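Local coordinates for protein phosphoribosylformylglycinamidine synthase 2 (PDB 3VIU) that is a synthase built from tandem pairs of AIR synthase-related N- and C-terminal domains, with ADP and a magnesium ion bound, at residues 469-472 / 473-477; 606-609 / 610-613; 629-632 / 633-637; 458-461 / 462-466; 674-677 / 678-682. All coordinates share one frame; numbering follows the deposited sequence.

Interaction 1: residues 469-472 / 473-477. With MG (magnesium ion), chain D.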
loop_
_atom_site.group_PDB
_atom_site.type_symbol
_atom_site.label_atom_id
_atom_site.label_comp_id
_atom_site.label_asym_id
_atom_site.label_seq_id
_atom_site.Cartn_x
_atom_site.Cartn_y
_atom_site.Cartn_z
ATOM N N ALA A 469 0.540 -8.628 -7.187
ATOM C CA ALA A 469 -0.346 -8.501 -6.038
ATOM C C ALA A 469 -1.600 -9.364 -6.233
ATOM O O ALA A 469 -2.020 -10.081 -5.323
ATOM C CB ALA A 469 -0.730 -7.041 -5.831
ATOM N N CYS A 470 -2.193 -9.304 -7.419
ATOM C CA CYS A 470 -3.378 -10.105 -7.693
ATOM C C CYS A 470 -3.042 -11.596 -7.689
ATOM O O CYS A 470 -3.846 -12.413 -7.241
ATOM C CB CYS A 470 -3.982 -9.720 -9.037
ATOM S SG CYS A 470 -4.743 -8.104 -9.035
ATOM N N ARG A 471 -1.851 -11.942 -8.183
ATOM C CA ARG A 471 -1.423 -13.330 -8.230
ATOM C C ARG A 471 -1.267 -13.870 -6.812
ATOM O O ARG A 471 -1.684 -14.991 -6.514
ATOM C CB ARG A 471 -0.089 -13.463 -8.981
ATOM C CG ARG A 471 0.307 -14.911 -9.302
ATOM C CD ARG A 471 1.693 -14.993 -9.905
ATOM N NE ARG A 471 1.857 -14.034 -10.994
ATOM C CZ ARG A 471 2.795 -13.091 -11.028
ATOM N NH1 ARG A 471 2.854 -12.269 -12.061
ATOM N NH2 ARG A 471 3.673 -12.970 -10.034
ATOM N N ASN A 472 -0.676 -13.062 -5.937
ATOM C CA ASN A 472 -0.464 -13.473 -4.557
ATOM C C ASN A 472 -1.750 -13.764 -3.805
ATOM O O ASN A 472 -1.796 -14.681 -2.976
ATOM C CB ASN A 472 0.348 -12.425 -3.810
ATOM C CG ASN A 472 1.813 -12.480 -4.171
ATOM O OD1 ASN A 472 2.411 -13.555 -4.173
ATOM N ND2 ASN A 472 2.402 -11.324 -4.477
ATOM N N VAL A 473 -2.791 -12.987 -4.093
ATOM C CA VAL A 473 -4.084 -13.182 -3.455
ATOM C C VAL A 473 -4.750 -14.411 -4.069
ATOM O O VAL A 473 -5.342 -15.220 -3.365
ATOM C CB VAL A 473 -4.981 -11.943 -3.641
ATOM C CG1 VAL A 473 -6.436 -12.291 -3.371
ATOM C CG2 VAL A 473 -4.523 -10.844 -2.702
ATOM N N SER A 474 -4.633 -14.554 -5.383
ATOM C CA SER A 474 -5.214 -15.696 -6.083
ATOM C C SER A 474 -4.582 -16.988 -5.607
ATOM O O SER A 474 -5.240 -18.019 -5.518
ATOM C CB SER A 474 -4.983 -15.572 -7.592
ATOM O OG SER A 474 -5.627 -14.424 -8.095
ATOM N N VAL A 475 -3.289 -16.913 -5.317
ATOM C CA VAL A 475 -2.510 -18.055 -4.866
ATOM C C VAL A 475 -2.949 -18.627 -3.515
ATOM O O VAL A 475 -2.723 -19.810 -3.248
ATOM C CB VAL A 475 -1.012 -17.683 -4.843
ATOM C CG1 VAL A 475 -0.232 -18.635 -3.970
ATOM C CG2 VAL A 475 -0.474 -17.716 -6.260
ATOM N N VAL A 476 -3.553 -17.814 -2.650
ATOM C CA VAL A 476 -4.012 -18.370 -1.378
ATOM C C VAL A 476 -5.470 -18.776 -1.530
ATOM O O VAL A 476 -6.102 -19.243 -0.587
ATOM C CB VAL A 476 -3.831 -17.390 -0.163
ATOM C CG1 VAL A 476 -2.346 -17.122 0.058
ATOM C CG2 VAL A 476 -4.606 -16.090 -0.376
ATOM N N GLY A 477 -5.996 -18.595 -2.739
ATOM C CA GLY A 477 -7.364 -18.994 -3.025
ATOM C C GLY A 477 -8.431 -17.925 -3.030
ATOM O O GLY A 477 -9.616 -18.231 -3.079
HETATM MG MG MG D . 4.813 -14.416 -3.760
HETATM O O HOH W 1 5.222 -13.123 -5.835
HETATM O O HOH W 2 6.740 -15.885 -4.526
#
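Ser474 and Cys470 meet by two hydrogen bonds to one acceptor. The hydroxyl OG of Ser474 donates a hydrogen bond to Cys470 O at 2.8 Å, and Ser474 N reaches Cys470 O at 2.9 Å. The two donors come from opposite faces of the carbonyl plane, and OG stands 37° out of it. With chi1 at -62°, OG lies beside its own backbone N and folds back along the helix. The same OG accepts from Arg607, on helix 596-611.

Two further helical bonds run from Val473 N to Ala469 O and from Val475 N to Arg471 O. This is the last turn of helix 458-475, in the second AIR synthase-related N-terminal-type domain. It ends in a Schellman motif. Gly477 takes a positive phi of 100°, and Gly477 N binds Ser474 O at 2.9 Å.

The valine methyls pack on carbonyl oxygens of the turn before. Val475 CG2 sits 3.0 Å from Arg471 O, and Val473 CG2 3.7 Å from Ala469 O. Arg471 CG lies 4.2 Å from Val475 CG2. Val473 also packs on strands 441-448 and 538-548.

Metal binding falls to Asn472. Its OD1 holds the magnesium ion at 2.6 Å, together with two waters, Asp430 and Asp620. ND2 of Asn472 is bonded to Asp448, which helps fix the amide. Arg471 forms salt bridges with Glu599 and Asp620, so it meets a metal ligand from the second shell.

Interaction 2: residues 606-609 / 610-613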
loop_
_atom_site.group_PDB
_atom_site.type_symbol
_atom_site.label_atom_id
_atom_site.label_comp_id
_atom_site.label_asym_id
_atom_site.label_seq_id
_atom_site.Cartn_x
_atom_site.Cartn_y
_atom_site.Cartn_z
ATOM N N ILE A 606 -5.536 -21.219 -10.864
ATOM C CA ILE A 606 -5.121 -21.556 -9.510
ATOM C C ILE A 606 -6.255 -21.407 -8.496
ATOM O O ILE A 606 -6.360 -22.203 -7.562
ATOM C CB ILE A 606 -3.868 -20.739 -9.058
ATOM C CG1 ILE A 606 -3.305 -21.340 -7.773
ATOM C CG2 ILE A 606 -4.229 -19.278 -8.812
ATOM C CD1 ILE A 606 -3.120 -22.835 -7.827
ATOM N N ARG A 607 -7.110 -20.405 -8.673
ATOM C CA ARG A 607 -8.226 -20.247 -7.747
ATOM C C ARG A 607 -9.198 -21.427 -7.902
ATOM O O ARG A 607 -9.678 -21.969 -6.906
ATOM C CB ARG A 607 -8.964 -18.915 -7.974
ATOM C CG ARG A 607 -8.123 -17.678 -7.651
ATOM C CD ARG A 607 -8.981 -16.414 -7.470
ATOM N NE ARG A 607 -9.794 -16.099 -8.646
ATOM C CZ ARG A 607 -9.397 -15.341 -9.664
ATOM N NH1 ARG A 607 -8.185 -14.797 -9.669
ATOM N NH2 ARG A 607 -10.217 -15.137 -10.686
ATOM N N ASP A 608 -9.476 -21.829 -9.142
ATOM C CA ASP A 608 -10.376 -22.955 -9.388
ATOM C C ASP A 608 -9.841 -24.205 -8.722
ATOM O O ASP A 608 -10.558 -24.905 -8.000
ATOM C CB ASP A 608 -10.527 -23.230 -10.883
ATOM C CG ASP A 608 -11.415 -22.227 -11.566
ATOM O OD1 ASP A 608 -12.255 -21.607 -10.873
ATOM O OD2 ASP A 608 -11.286 -22.056 -12.796
ATOM N N LEU A 609 -8.568 -24.470 -8.990
ATOM C CA LEU A 609 -7.861 -25.614 -8.448
ATOM C C LEU A 609 -8.026 -25.694 -6.930
ATOM O O LEU A 609 -8.273 -26.766 -6.375
ATOM C CB LEU A 609 -6.381 -25.491 -8.825
ATOM C CG LEU A 609 -5.660 -26.607 -9.589
ATOM C CD1 LEU A 609 -6.585 -27.321 -10.553
ATOM C CD2 LEU A 609 -4.483 -25.994 -10.320
ATOM N N ILE A 610 -7.914 -24.552 -6.264
ATOM C CA ILE A 610 -8.024 -24.499 -4.809
ATOM C C ILE A 610 -9.473 -24.584 -4.301
ATOM O O ILE A 610 -9.746 -25.264 -3.309
ATOM C CB ILE A 610 -7.359 -23.207 -4.273
ATOM C CG1 ILE A 610 -6.867 -23.402 -2.840
ATOM C CG2 ILE A 610 -8.347 -22.056 -4.309
ATOM C CD1 ILE A 610 -7.963 -23.459 -1.803
ATOM N N GLN A 611 -10.397 -23.904 -4.975
ATOM C CA GLN A 611 -11.795 -23.924 -4.558
ATOM C C GLN A 611 -12.401 -25.315 -4.718
ATOM O O GLN A 611 -13.276 -25.710 -3.953
ATOM C CB GLN A 611 -12.605 -22.898 -5.359
ATOM C CG GLN A 611 -12.033 -21.480 -5.276
ATOM C CD GLN A 611 -12.805 -20.471 -6.110
ATOM O OE1 GLN A 611 -13.131 -20.726 -7.273
ATOM N NE2 GLN A 611 -13.088 -19.311 -5.523
ATOM N N ARG A 612 -11.931 -26.060 -5.713
ATOM C CA ARG A 612 -12.436 -27.405 -5.941
ATOM C C ARG A 612 -11.747 -28.393 -5.014
ATOM O O ARG A 612 -11.973 -29.596 -5.114
ATOM C CB ARG A 612 -12.192 -27.837 -7.380
ATOM C CG ARG A 612 -12.915 -27.020 -8.413
ATOM C CD ARG A 612 -12.566 -27.540 -9.787
ATOM N NE ARG A 612 -13.211 -26.779 -10.848
ATOM C CZ ARG A 612 -13.082 -27.059 -12.140
ATOM N NH1 ARG A 612 -12.333 -28.086 -12.524
ATOM N NH2 ARG A 612 -13.694 -26.310 -13.048
ATOM N N GLY A 613 -10.889 -27.879 -4.134
ATOM C CA GLY A 613 -10.176 -28.730 -3.194
ATOM C C GLY A 613 -9.098 -29.628 -3.784
ATOM O O GLY A 613 -8.675 -30.590 -3.141
#
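Ile606 to Ile610, Arg607 to Gln611 and Asp608 to Arg612 are joined by successive backbone bonds of the last turns of helix 596-611. The bond from Ile610 N to Ile606 O is 3.1 Å long, with the donor tilted 30° from the carbonyl plane. Gln611 N to Arg607 O is shorter, at 2.8 Å, and straighter. Arg612 N to Asp608 O measures 2.9 Å.

The side chains of the second segment fold back over these carbonyls. Packing is tight round Arg607 O. Ile610 CG2 approaches it to 2.9 Å, and Gln611 CG comes equally near. With chi1 at -55°, Gln611 CG lies beside its own backbone N, which brings it to that oxygen. Arg612 lays CG on Asp608 O at 3.2 Å and then runs out extended. Its guanidinium ends near the Asp608 carboxylate without contact, and the Asp608 charge is paired with Arg680. Asp608 and Gln611 pass at an angle, OD1 being 3.8 Å from OE1. Leu609 turns to Phe663 and Leu676 in the domain interior.

Gly613 closes the helix with a positive phi of 70°, and Gly613 N binds Ile610 O at 3.0 Å: a Schellman motif in the AIR synthase C-terminal-type domain.

Interaction 3: residues 629-632 / 633-637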
loop_
_atom_site.group_PDB
_atom_site.type_symbol
_atom_site.label_atom_id
_atom_site.label_comp_id
_atom_site.label_asym_id
_atom_site.label_seq_id
_atom_site.Cartn_x
_atom_site.Cartn_y
_atom_site.Cartn_z
ATOM N N ALA A 629 11.904 -20.085 -5.403
ATOM C CA ALA A 629 10.511 -20.332 -5.042
ATOM C C ALA A 629 10.422 -21.685 -4.352
ATOM O O ALA A 629 9.794 -21.828 -3.304
ATOM C CB ALA A 629 9.633 -20.329 -6.288
ATOM N N LEU A 630 11.067 -22.673 -4.960
ATOM C CA LEU A 630 11.098 -24.033 -4.446
ATOM C C LEU A 630 11.642 -24.076 -3.014
ATOM O O LEU A 630 11.049 -24.712 -2.138
ATOM C CB LEU A 630 11.963 -24.889 -5.367
ATOM C CG LEU A 630 11.402 -26.139 -6.054
ATOM C CD1 LEU A 630 9.926 -26.018 -6.366
ATOM C CD2 LEU A 630 12.196 -26.347 -7.322
ATOM N N ALA A 631 12.752 -23.385 -2.764
ATOM C CA ALA A 631 13.339 -23.386 -1.427
ATOM C C ALA A 631 12.425 -22.745 -0.377
ATOM O O ALA A 631 12.359 -23.204 0.763
ATOM C CB ALA A 631 14.697 -22.683 -1.445
ATOM N N GLU A 632 11.724 -21.685 -0.764
ATOM C CA GLU A 632 10.822 -21.002 0.160
ATOM C C GLU A 632 9.694 -21.902 0.637
ATOM O O GLU A 632 9.154 -21.702 1.721
ATOM C CB GLU A 632 10.233 -19.743 -0.492
ATOM C CG GLU A 632 11.256 -18.629 -0.701
ATOM C CD GLU A 632 10.668 -17.393 -1.356
ATOM O OE1 GLU A 632 10.987 -16.271 -0.899
ATOM O OE2 GLU A 632 9.899 -17.540 -2.330
HETATM N N MSE A 633 9.348 -22.905 -0.162
HETATM C CA MSE A 633 8.254 -23.793 0.202
HETATM C C MSE A 633 8.631 -24.856 1.219
HETATM O O MSE A 633 7.766 -25.456 1.846
HETATM C CB MSE A 633 7.670 -24.444 -1.051
HETATM C CG MSE A 633 7.052 -23.443 -2.012
HETATM SE SE MSE A 633 6.497 -24.240 -3.693
HETATM C CE MSE A 633 4.665 -24.699 -3.253
ATOM N N THR A 634 9.927 -25.073 1.396
ATOM C CA THR A 634 10.409 -26.068 2.343
ATOM C C THR A 634 10.605 -25.492 3.755
ATOM O O THR A 634 10.684 -26.236 4.736
ATOM C CB THR A 634 11.748 -26.631 1.881
ATOM O OG1 THR A 634 12.766 -25.653 2.105
ATOM C CG2 THR A 634 11.708 -26.959 0.395
ATOM N N PHE A 635 10.675 -24.168 3.859
ATOM C CA PHE A 635 10.891 -23.512 5.151
ATOM C C PHE A 635 9.779 -23.606 6.211
ATOM O O PHE A 635 10.049 -23.921 7.376
ATOM C CB PHE A 635 11.212 -22.025 4.942
ATOM C CG PHE A 635 12.425 -21.771 4.092
ATOM C CD1 PHE A 635 13.484 -22.679 4.063
ATOM C CD2 PHE A 635 12.535 -20.591 3.361
ATOM C CE1 PHE A 635 14.636 -22.414 3.319
ATOM C CE2 PHE A 635 13.683 -20.314 2.611
ATOM C CZ PHE A 635 14.736 -21.226 2.592
ATOM N N PRO A 636 8.521 -23.328 5.831
ATOM C CA PRO A 636 7.422 -23.386 6.801
ATOM C C PRO A 636 7.254 -24.649 7.647
ATOM O O PRO A 636 7.022 -24.548 8.852
ATOM C CB PRO A 636 6.192 -23.082 5.944
ATOM C CG PRO A 636 6.740 -22.156 4.908
ATOM C CD PRO A 636 8.026 -22.866 4.523
ATOM N N TYR A 637 7.375 -25.824 7.033
ATOM C CA TYR A 637 7.206 -27.083 7.761
ATOM C C TYR A 637 8.410 -28.008 7.727
ATOM O O TYR A 637 8.361 -29.100 8.281
ATOM C CB TYR A 637 6.000 -27.837 7.213
ATOM C CG TYR A 637 4.698 -27.102 7.392
ATOM C CD1 TYR A 637 4.009 -27.153 8.605
ATOM C CD2 TYR A 637 4.162 -26.334 6.356
ATOM C CE1 TYR A 637 2.819 -26.461 8.786
ATOM C CE2 TYR A 637 2.977 -25.635 6.525
ATOM C CZ TYR A 637 2.307 -25.703 7.742
ATOM O OH TYR A 637 1.121 -25.026 7.913
#
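Phe635 lies with one ring face over the carbonyl oxygen of Ala631. The oxygen stands 3.3 Å above the ring plane, over its centre. Phe635 CG is turned beside its backbone N (chi1 -59°), and this folds the ring back over the preceding turn. The rim of the ring also meets the first segment: CZ is 4.3 Å from Ala631 CB, and CD2 is near Glu632 CA. Phe635 also stacks with Trp715 of helix 708-723.

Thr634 approaches the same oxygen. Its OG1 donates to Ala631 O at 2.8 Å, and its backbone N does so at 3.1 Å. The hydroxyl lies close to the carbonyl plane, while the amide N stands 62° above it. A chi1 of 74° sets OG1 between the backbone N and the carbonyl carbon. The methyl CG2 is thereby directed at Leu630 O, 3.4 Å away.

Met633, present as selenomethionine, turns its side chain along the other side of the turn. Its CG touches Ala629 O at 3.4 Å, and the chain bends at its end to pack on Leu662 and His619. Its backbone N binds Leu630 O at 3.2 Å and Ala629 O only weakly. Pro636 has no N-H to offer and sets CD against Glu632 O.

The bonds to Leu630 O and Ala631 O span three residues, so the helical turn tightens as helix 625-634 runs out. The two Thr634 donors satisfy Ala631 O. The ring lies on that oxygen without bonding, a placement probably unfavourable in itself, paid for by those bonds and by packing on helix 708-723.

Interaction 4: residues 458-461 / 462-466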
loop_
_atom_site.group_PDB
_atom_site.type_symbol
_atom_site.label_atom_id
_atom_site.label_comp_id
_atom_site.label_asym_id
_atom_site.label_seq_id
_atom_site.Cartn_x
_atom_site.Cartn_y
_atom_site.Cartn_z
ATOM N N PRO A 458 9.352 1.614 -16.318
ATOM C CA PRO A 458 8.248 2.019 -15.443
ATOM C C PRO A 458 6.863 1.456 -15.784
ATOM O O PRO A 458 6.149 0.975 -14.903
ATOM C CB PRO A 458 8.314 3.548 -15.480
ATOM C CG PRO A 458 9.066 3.855 -16.774
ATOM C CD PRO A 458 10.110 2.780 -16.803
ATOM N N ARG A 459 6.481 1.497 -17.051
ATOM C CA ARG A 459 5.175 0.976 -17.449
ATOM C C ARG A 459 5.059 -0.529 -17.150
ATOM O O ARG A 459 4.078 -0.974 -16.551
ATOM C CB ARG A 459 4.959 1.230 -18.935
ATOM C CG ARG A 459 3.575 0.933 -19.456
ATOM C CD ARG A 459 3.626 0.908 -20.970
ATOM N NE ARG A 459 2.370 1.317 -21.579
ATOM C CZ ARG A 459 2.130 2.538 -22.038
ATOM N NH1 ARG A 459 3.060 3.476 -21.963
ATOM N NH2 ARG A 459 0.950 2.821 -22.570
ATOM N N LEU A 460 6.058 -1.308 -17.562
ATOM C CA LEU A 460 6.036 -2.747 -17.321
ATOM C C LEU A 460 6.148 -3.022 -15.815
ATOM O O LEU A 460 5.556 -3.976 -15.303
ATOM C CB LEU A 460 7.166 -3.438 -18.103
ATOM C CG LEU A 460 7.256 -4.967 -18.049
ATOM C CD1 LEU A 460 5.942 -5.586 -18.490
ATOM C CD2 LEU A 460 8.396 -5.449 -18.937
ATOM N N GLY A 461 6.880 -2.165 -15.107
ATOM C CA GLY A 461 7.017 -2.323 -13.668
ATOM C C GLY A 461 5.670 -2.190 -12.960
ATOM O O GLY A 461 5.332 -2.979 -12.074
ATOM N N ALA A 462 4.894 -1.185 -13.361
ATOM C CA ALA A 462 3.576 -0.946 -12.781
ATOM C C ALA A 462 2.656 -2.130 -13.065
ATOM O O ALA A 462 1.931 -2.584 -12.182
ATOM C CB ALA A 462 2.979 0.330 -13.353
HETATM N N MSE A 463 2.696 -2.626 -14.301
HETATM C CA MSE A 463 1.876 -3.769 -14.699
HETATM C C MSE A 463 2.228 -4.990 -13.865
HETATM O O MSE A 463 1.341 -5.714 -13.408
HETATM C CB MSE A 463 2.089 -4.104 -16.176
HETATM C CG MSE A 463 1.319 -3.235 -17.148
HETATM SE SE MSE A 463 1.879 -3.598 -18.974
HETATM C CE MSE A 463 1.552 -5.504 -19.017
ATOM N N HIS A 464 3.529 -5.216 -13.685
ATOM C CA HIS A 464 4.013 -6.342 -12.904
ATOM C C HIS A 464 3.536 -6.263 -11.467
ATOM O O HIS A 464 3.178 -7.279 -10.876
ATOM C CB HIS A 464 5.542 -6.397 -12.934
ATOM C CG HIS A 464 6.091 -7.330 -13.966
ATOM N ND1 HIS A 464 5.959 -8.700 -13.875
ATOM C CD2 HIS A 464 6.758 -7.091 -15.122
ATOM C CE1 HIS A 464 6.522 -9.265 -14.930
ATOM N NE2 HIS A 464 7.014 -8.311 -15.702
ATOM N N ALA A 465 3.519 -5.052 -10.912
ATOM C CA ALA A 465 3.081 -4.836 -9.531
ATOM C C ALA A 465 1.633 -5.255 -9.294
ATOM O O ALA A 465 1.350 -6.009 -8.360
ATOM C CB ALA A 465 3.277 -3.368 -9.138
ATOM N N LEU A 466 0.716 -4.771 -10.130
ATOM C CA LEU A 466 -0.688 -5.128 -9.979
ATOM C C LEU A 466 -0.864 -6.630 -10.232
ATOM O O LEU A 466 -1.569 -7.328 -9.495
ATOM C CB LEU A 466 -1.562 -4.341 -10.959
ATOM C CG LEU A 466 -2.937 -3.928 -10.417
ATOM C CD1 LEU A 466 -3.780 -3.345 -11.541
ATOM C CD2 LEU A 466 -3.634 -5.117 -9.787
#
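Leu460 and His464 lie side by side, one turn apart on helix 458-475, and point the same way. Leu460 CG is trans to the backbone N (chi1 -176°), which carries the side chain along the helix to the imidazole. There CG meets His464 CD2 at 3.7 Å, with CD1 almost as near. His464 has a chi1 of -96°, away from the usual staggered values, and this brings CD2 to 3.3 Å from Leu460 O, which lies at the ring edge near its plane. His464 NE2 is bonded to Pro592 O, so the far end of the ring is held.

Met463, a selenomethionine, bends at chi3 (56°), and its CE comes to 4.4 Å from Leu460 CD1. Its CG rests over Arg459 O. Ala462 and Ala465 present only CB, each 3.6 Å from a carbonyl of the turn before: Pro458 O and Gly461 O respectively.

Regular helical bonds run beneath, such as His464 N to Leu460 O at 2.9 Å. The turn is almost wholly buried. Ala462 and Met463 pack on helix 495-515, to which Arg459 is tied by a salt bridge with Glu503. Ala465 and Leu466 meet strand 538-548, while Leu460 and His464 face loops carrying His590, Pro591 and Pro658.

Interaction 5: residues 674-677 / 678-682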
loop_
_atom_site.group_PDB
_atom_site.type_symbol
_atom_site.label_atom_id
_atom_site.label_comp_id
_atom_site.label_asym_id
_atom_site.label_seq_id
_atom_site.Cartn_x
_atom_site.Cartn_y
_atom_site.Cartn_z
ATOM N N THR A 674 -4.490 -31.979 -13.875
ATOM C CA THR A 674 -3.879 -31.832 -15.186
ATOM C C THR A 674 -4.939 -31.678 -16.274
ATOM O O THR A 674 -4.714 -31.034 -17.298
ATOM C CB THR A 674 -2.969 -33.032 -15.512
ATOM O OG1 THR A 674 -3.731 -34.245 -15.465
ATOM C CG2 THR A 674 -1.822 -33.109 -14.509
ATOM N N LEU A 675 -6.102 -32.263 -16.045
ATOM C CA LEU A 675 -7.180 -32.164 -17.010
ATOM C C LEU A 675 -7.656 -30.709 -17.020
ATOM O O LEU A 675 -7.911 -30.133 -18.078
ATOM C CB LEU A 675 -8.314 -33.113 -16.606
ATOM C CG LEU A 675 -9.332 -33.564 -17.658
ATOM C CD1 LEU A 675 -10.263 -32.420 -18.019
ATOM C CD2 LEU A 675 -8.591 -34.088 -18.890
ATOM N N LEU A 676 -7.744 -30.110 -15.834
ATOM C CA LEU A 676 -8.185 -28.724 -15.696
ATOM C C LEU A 676 -7.233 -27.750 -16.402
ATOM O O LEU A 676 -7.666 -26.908 -17.192
ATOM C CB LEU A 676 -8.319 -28.369 -14.210
ATOM C CG LEU A 676 -8.726 -26.949 -13.786
ATOM C CD1 LEU A 676 -9.272 -26.978 -12.360
ATOM C CD2 LEU A 676 -7.525 -26.001 -13.869
ATOM N N LEU A 677 -5.939 -27.871 -16.129
ATOM C CA LEU A 677 -4.967 -26.986 -16.754
ATOM C C LEU A 677 -5.014 -27.104 -18.274
ATOM O O LEU A 677 -4.925 -26.102 -18.986
ATOM C CB LEU A 677 -3.561 -27.299 -16.249
ATOM C CG LEU A 677 -3.358 -27.094 -14.750
ATOM C CD1 LEU A 677 -1.963 -27.537 -14.369
ATOM C CD2 LEU A 677 -3.593 -25.636 -14.393
ATOM N N GLU A 678 -5.157 -28.330 -18.769
ATOM C CA GLU A 678 -5.224 -28.562 -20.207
ATOM C C GLU A 678 -6.437 -27.893 -20.847
ATOM O O GLU A 678 -6.329 -27.302 -21.918
ATOM C CB GLU A 678 -5.247 -30.059 -20.491
ATOM C CG GLU A 678 -3.886 -30.629 -20.811
ATOM C CD GLU A 678 -3.760 -32.075 -20.412
ATOM O OE1 GLU A 678 -4.761 -32.815 -20.538
ATOM O OE2 GLU A 678 -2.657 -32.474 -19.980
ATOM N N GLU A 679 -7.589 -27.984 -20.192
ATOM C CA GLU A 679 -8.806 -27.373 -20.718
ATOM C C GLU A 679 -8.687 -25.853 -20.737
ATOM O O GLU A 679 -9.517 -25.170 -21.338
ATOM C CB GLU A 679 -10.025 -27.785 -19.884
ATOM C CG GLU A 679 -10.234 -29.292 -19.817
ATOM C CD GLU A 679 -11.530 -29.688 -19.131
ATOM O OE1 GLU A 679 -11.776 -29.227 -17.993
ATOM O OE2 GLU A 679 -12.298 -30.475 -19.731
ATOM N N ARG A 680 -7.657 -25.333 -20.074
ATOM C CA ARG A 680 -7.416 -23.896 -20.025
ATOM C C ARG A 680 -6.284 -23.515 -20.973
ATOM O O ARG A 680 -5.864 -22.359 -21.011
ATOM C CB ARG A 680 -7.043 -23.463 -18.606
ATOM C CG ARG A 680 -8.086 -23.770 -17.553
ATOM C CD ARG A 680 -9.397 -23.069 -17.850
ATOM N NE ARG A 680 -10.420 -23.424 -16.871
ATOM C CZ ARG A 680 -10.393 -23.067 -15.589
ATOM N NH1 ARG A 680 -9.394 -22.334 -15.119
ATOM N NH2 ARG A 680 -11.363 -23.454 -14.776
ATOM N N GLY A 681 -5.793 -24.495 -21.730
ATOM C CA GLY A 681 -4.702 -24.264 -22.665
ATOM C C GLY A 681 -3.457 -23.706 -21.993
ATOM O O GLY A 681 -2.705 -22.935 -22.593
ATOM N N LEU A 682 -3.230 -24.104 -20.745
ATOM C CA LEU A 682 -2.084 -23.614 -19.988
ATOM C C LEU A 682 -0.887 -24.558 -19.970
ATOM O O LEU A 682 -1.023 -25.750 -19.691
ATOM C CB LEU A 682 -2.503 -23.312 -18.545
ATOM C CG LEU A 682 -3.519 -22.194 -18.294
ATOM C CD1 LEU A 682 -3.701 -21.973 -16.797
ATOM C CD2 LEU A 682 -3.034 -20.913 -18.958
#
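Thr674 receives Glu678 N on its carbonyl O at 3.1 Å. The Glu678 side chain stays over that oxygen, with CD 3.4 Å from Thr674 O, and its OE2 bonds to Tyr684. Thr674 OG1 is turned back to Gln671 O and Leu670 O.

Leu675 O accepts Glu679 N. The two side chains cross at an angle. Leu675 CD1 is modelled only 3.2 Å from Glu679 CD, too close to be trusted in detail; the side chains plainly lie against each other.

Helix 670-679 ends just beyond, in a Schellman motif of the AIR synthase C-terminal-type domain. Gly681 has a phi of 57°, and Gly681 N returns to Glu678 O at 2.9 Å.

Leu676 O touches Arg680 CG and takes a weak bond from Arg680 N. Bending at chi2 (-61°) folds the arginine back, and Leu676 CD2 lies over one face of its guanidinium. The guanidinium forms a salt bridge with Asp608 of helix 596-611.

Leu677 O has two donors, reaching it from opposite faces of its plane. Leu682 N comes in nearly straight at 3.2 Å, the second, wider bond of the Schellman motif, and Arg680 N stands above the plane at 3.0 Å. Leu677 CD2 and Leu682 CD1 touch at 4.4 Å, the apolar pair common across this motif. Both leucines pack on Ile567 of strand 563-567, and Leu682 also meets helix 596-611.

How the interactions relate
Interactions 1 and 4 share helix 458-475 and are both deeply buried. Interaction 4 is mostly apolar, whereas interaction 1 adds a metal ligand and buried ion pairs. Interactions 2 and 5 are partly open at their surface ends and carry more charged side chains. They touch through Leu609 and Leu676, besides their salt bridge. Interaction 2 also meets interaction 1, with Ile610 CG2 3.5 Å from Gly477 CA, so it connects the N-terminal-type and C-terminal-type domains. Schellman motifs end the helices in interactions 1, 2 and 5. Interaction 3 is separate, touching none of the others, and covers its helix end with an aromatic ring.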